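Local coordinates for protein SPT6 (Antonospora locustae, PDB 2XP1) that acts in transcription elongation, probably also as a histone chaperone, and binds RNA polymerase II through its tandem SH2 domains, at residues Y128-Y133 against E148-V153. Numbering follows the deposited sequence.
Sequences YFSRKY and EEYIGV. With SO4 (sulfate ion), chain C.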
loop_
_atom_site.group_PDB
_atom_site.type_symbol
_atom_site.label_atom_id
_atom_site.label_comp_id
_atom_site.label_asym_id
_atom_site.label_seq_id
_atom_site.Cartn_x
_atom_site.Cartn_y
_atom_site.Cartn_z
ATOM N N TYR A 128 15.279 8.703 14.833
ATOM C CA TYR A 128 15.718 7.500 15.514
ATOM C C TYR A 128 14.593 6.474 15.528
ATOM O O TYR A 128 13.428 6.838 15.448
ATOM C CB TYR A 128 16.190 7.818 16.923
ATOM C CG TYR A 128 15.254 8.656 17.787
ATOM C CD1 TYR A 128 14.328 8.043 18.648
ATOM C CD2 TYR A 128 15.325 10.054 17.781
ATOM C CE1 TYR A 128 13.491 8.793 19.457
ATOM C CE2 TYR A 128 14.486 10.818 18.590
ATOM C CZ TYR A 128 13.576 10.172 19.418
ATOM O OH TYR A 128 12.744 10.906 20.217
ATOM N N PHE A 129 14.934 5.193 15.587
ATOM C CA PHE A 129 13.903 4.156 15.604
ATOM C C PHE A 129 13.244 4.176 16.937
ATOM O O PHE A 129 13.908 4.406 17.934
ATOM C CB PHE A 129 14.495 2.773 15.365
ATOM C CG PHE A 129 14.833 2.541 13.940
ATOM C CD1 PHE A 129 16.132 2.369 13.553
ATOM C CD2 PHE A 129 13.853 2.557 12.976
ATOM C CE1 PHE A 129 16.449 2.167 12.233
ATOM C CE2 PHE A 129 14.179 2.395 11.660
ATOM C CZ PHE A 129 15.501 2.202 11.294
ATOM N N SER A 130 11.939 3.928 16.916
ATOM C CA SER A 130 11.113 3.831 18.124
ATOM C C SER A 130 11.357 2.502 18.803
ATOM O O SER A 130 11.356 1.456 18.137
ATOM C CB SER A 130 9.603 3.895 17.763
ATOM O OG SER A 130 8.791 3.753 18.945
ATOM N N ARG A 131 11.515 2.554 20.129
ATOM C CA ARG A 131 11.571 1.360 20.984
ATOM C C ARG A 131 10.175 1.021 21.559
ATOM O O ARG A 131 9.871 -0.154 21.828
ATOM C CB ARG A 131 12.596 1.555 22.113
ATOM C CG ARG A 131 14.052 1.304 21.704
ATOM C CD ARG A 131 14.633 2.371 20.732
ATOM N NE ARG A 131 16.027 2.061 20.408
ATOM C CZ ARG A 131 16.757 2.575 19.414
ATOM N NH1 ARG A 131 16.296 3.504 18.565
ATOM N NH2 ARG A 131 18.000 2.133 19.281
ATOM N N LYS A 132 9.335 2.041 21.737
ATOM C CA LYS A 132 7.962 1.848 22.195
ATOM C C LYS A 132 7.144 1.162 21.118
ATOM O O LYS A 132 6.265 0.349 21.430
ATOM C CB LYS A 132 7.318 3.180 22.604
ATOM C CG LYS A 132 8.139 3.995 23.582
ATOM C CD LYS A 132 7.275 5.012 24.359
ATOM C CE LYS A 132 8.121 5.905 25.292
ATOM N NZ LYS A 132 7.366 6.544 26.422
ATOM N N TYR A 133 7.445 1.466 19.853
ATOM C CA TYR A 133 6.753 0.828 18.731
ATOM C C TYR A 133 7.707 0.295 17.668
ATOM O O TYR A 133 7.936 0.923 16.627
ATOM C CB TYR A 133 5.604 1.704 18.160
ATOM C CG TYR A 133 4.653 2.207 19.253
ATOM C CD1 TYR A 133 4.886 3.416 19.887
ATOM C CD2 TYR A 133 3.557 1.448 19.677
ATOM C CE1 TYR A 133 4.050 3.879 20.912
ATOM C CE2 TYR A 133 2.701 1.909 20.717
ATOM C CZ TYR A 133 2.964 3.131 21.317
ATOM O OH TYR A 133 2.162 3.629 22.322
ATOM N N GLU A 148 7.220 14.965 18.573
ATOM C CA GLU A 148 7.633 13.685 17.988
ATOM C C GLU A 148 6.539 13.138 17.118
ATOM O O GLU A 148 5.379 13.332 17.429
ATOM C CB GLU A 148 7.878 12.641 19.057
ATOM C CG GLU A 148 9.153 12.760 19.805
ATOM C CD GLU A 148 9.132 11.874 21.031
ATOM O OE1 GLU A 148 8.146 11.131 21.236
ATOM O OE2 GLU A 148 10.099 11.923 21.805
ATOM N N GLU A 149 6.904 12.452 16.037
ATOM C CA GLU A 149 5.926 11.878 15.143
ATOM C C GLU A 149 6.413 10.541 14.678
ATOM O O GLU A 149 7.615 10.334 14.530
ATOM C CB GLU A 149 5.702 12.754 13.921
ATOM C CG GLU A 149 5.170 14.175 14.152
ATOM C CD GLU A 149 4.784 14.855 12.830
ATOM O OE1 GLU A 149 5.625 15.581 12.271
ATOM O OE2 GLU A 149 3.646 14.640 12.340
ATOM N N TYR A 150 5.482 9.638 14.396
ATOM C CA TYR A 150 5.872 8.319 14.008
ATOM C C TYR A 150 5.776 8.127 12.517
ATOM O O TYR A 150 4.751 8.453 11.908
ATOM C CB TYR A 150 5.012 7.275 14.721
ATOM C CG TYR A 150 5.306 7.089 16.211
ATOM C CD1 TYR A 150 6.598 7.223 16.722
ATOM C CD2 TYR A 150 4.281 6.773 17.105
ATOM C CE1 TYR A 150 6.869 7.058 18.078
ATOM C CE2 TYR A 150 4.543 6.586 18.460
ATOM C CZ TYR A 150 5.836 6.735 18.946
ATOM O OH TYR A 150 6.095 6.552 20.301
ATOM N N ILE A 151 6.820 7.559 11.932
ATOM C CA ILE A 151 6.774 7.202 10.548
ATOM C C ILE A 151 6.824 5.692 10.442
ATOM O O ILE A 151 7.640 5.058 11.093
ATOM C CB ILE A 151 7.965 7.846 9.803
ATOM C CG1 ILE A 151 7.854 9.372 9.873
ATOM C CG2 ILE A 151 8.057 7.380 8.373
ATOM C CD1 ILE A 151 9.193 10.108 9.559
ATOM N N GLY A 152 5.980 5.102 9.603
ATOM C CA GLY A 152 6.008 3.641 9.408
ATOM C C GLY A 152 7.183 3.228 8.549
ATOM O O GLY A 152 7.560 3.931 7.620
ATOM N N VAL A 153 7.780 2.087 8.842
ATOM C CA VAL A 153 8.865 1.607 7.996
ATOM C C VAL A 153 8.522 0.261 7.338
ATOM O O VAL A 153 8.588 -0.792 7.998
ATOM C CB VAL A 153 10.214 1.452 8.764
ATOM C CG1 VAL A 153 11.280 1.064 7.834
ATOM C CG2 VAL A 153 10.611 2.748 9.492
HETATM S S SO4 C . 9.795 6.131 21.234
HETATM O O1 SO4 C . 9.532 6.919 22.443
HETATM O O2 SO4 C . 10.540 4.921 21.609
HETATM O O3 SO4 C . 10.596 6.897 20.286
HETATM O O4 SO4 C . 8.530 5.791 20.601
#
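Tyr150 and Ser130 converge from the two segments on one sulfate oxygen, and the ion bridges 128-133 and 148-153. Tyr150 OH donates to O4 of the sulfate at 2.6 Å, and Ser130 OG donates to the same O4 at 2.6 Å. With OG anti to its own backbone N (chi1 178°), the Ser130 hydroxyl is placed where it can serve both the ion and the backbone N-H of Tyr133, from which it accepts at 2.8 Å, closing an ST motif. A second oxygen, O2, takes the backbone N-H groups of Arg131 and Lys132, the latter nearly straight at 166°, while Thr138 on the intervening strand adds a further hydrogen bond to the ion. An alanine at Ser130 removes a hydroxyl donor to O4 and the acceptor of the Tyr133 N-H, and would probably leave the turn less firmly held around the ion. Past the sulfate, Tyr128 OH lies 3.2 Å from Glu148 OE2, its ring almost perpendicular to the carboxylate.

Aromatic and apolar packing flanks this site. The Tyr133 and Tyr150 side chains run across each other with ring planes 64° apart, Tyr133 CD1 meeting Tyr150 CE2 at 3.5 Å, and Tyr150 OH sits at the edge of the Tyr133 ring. Elsewhere in the contact Phe129 CE2 touches Val153 CG2 at 4.2 Å, and both side chains pack on helix 80-100.

The two strands are not neighbours: 136-142 runs between them in the antiparallel sheet of the C-terminal SH2 domain. The ion probably came from the crystallisation liquor, so phosphate recognition here remains an inference. Still, the turn from strand 124-129 into 136-142, its serine hydroxyl and backbone amides gripping sulfate, probably corresponds to the BC loop of the SH2 phosphate pocket.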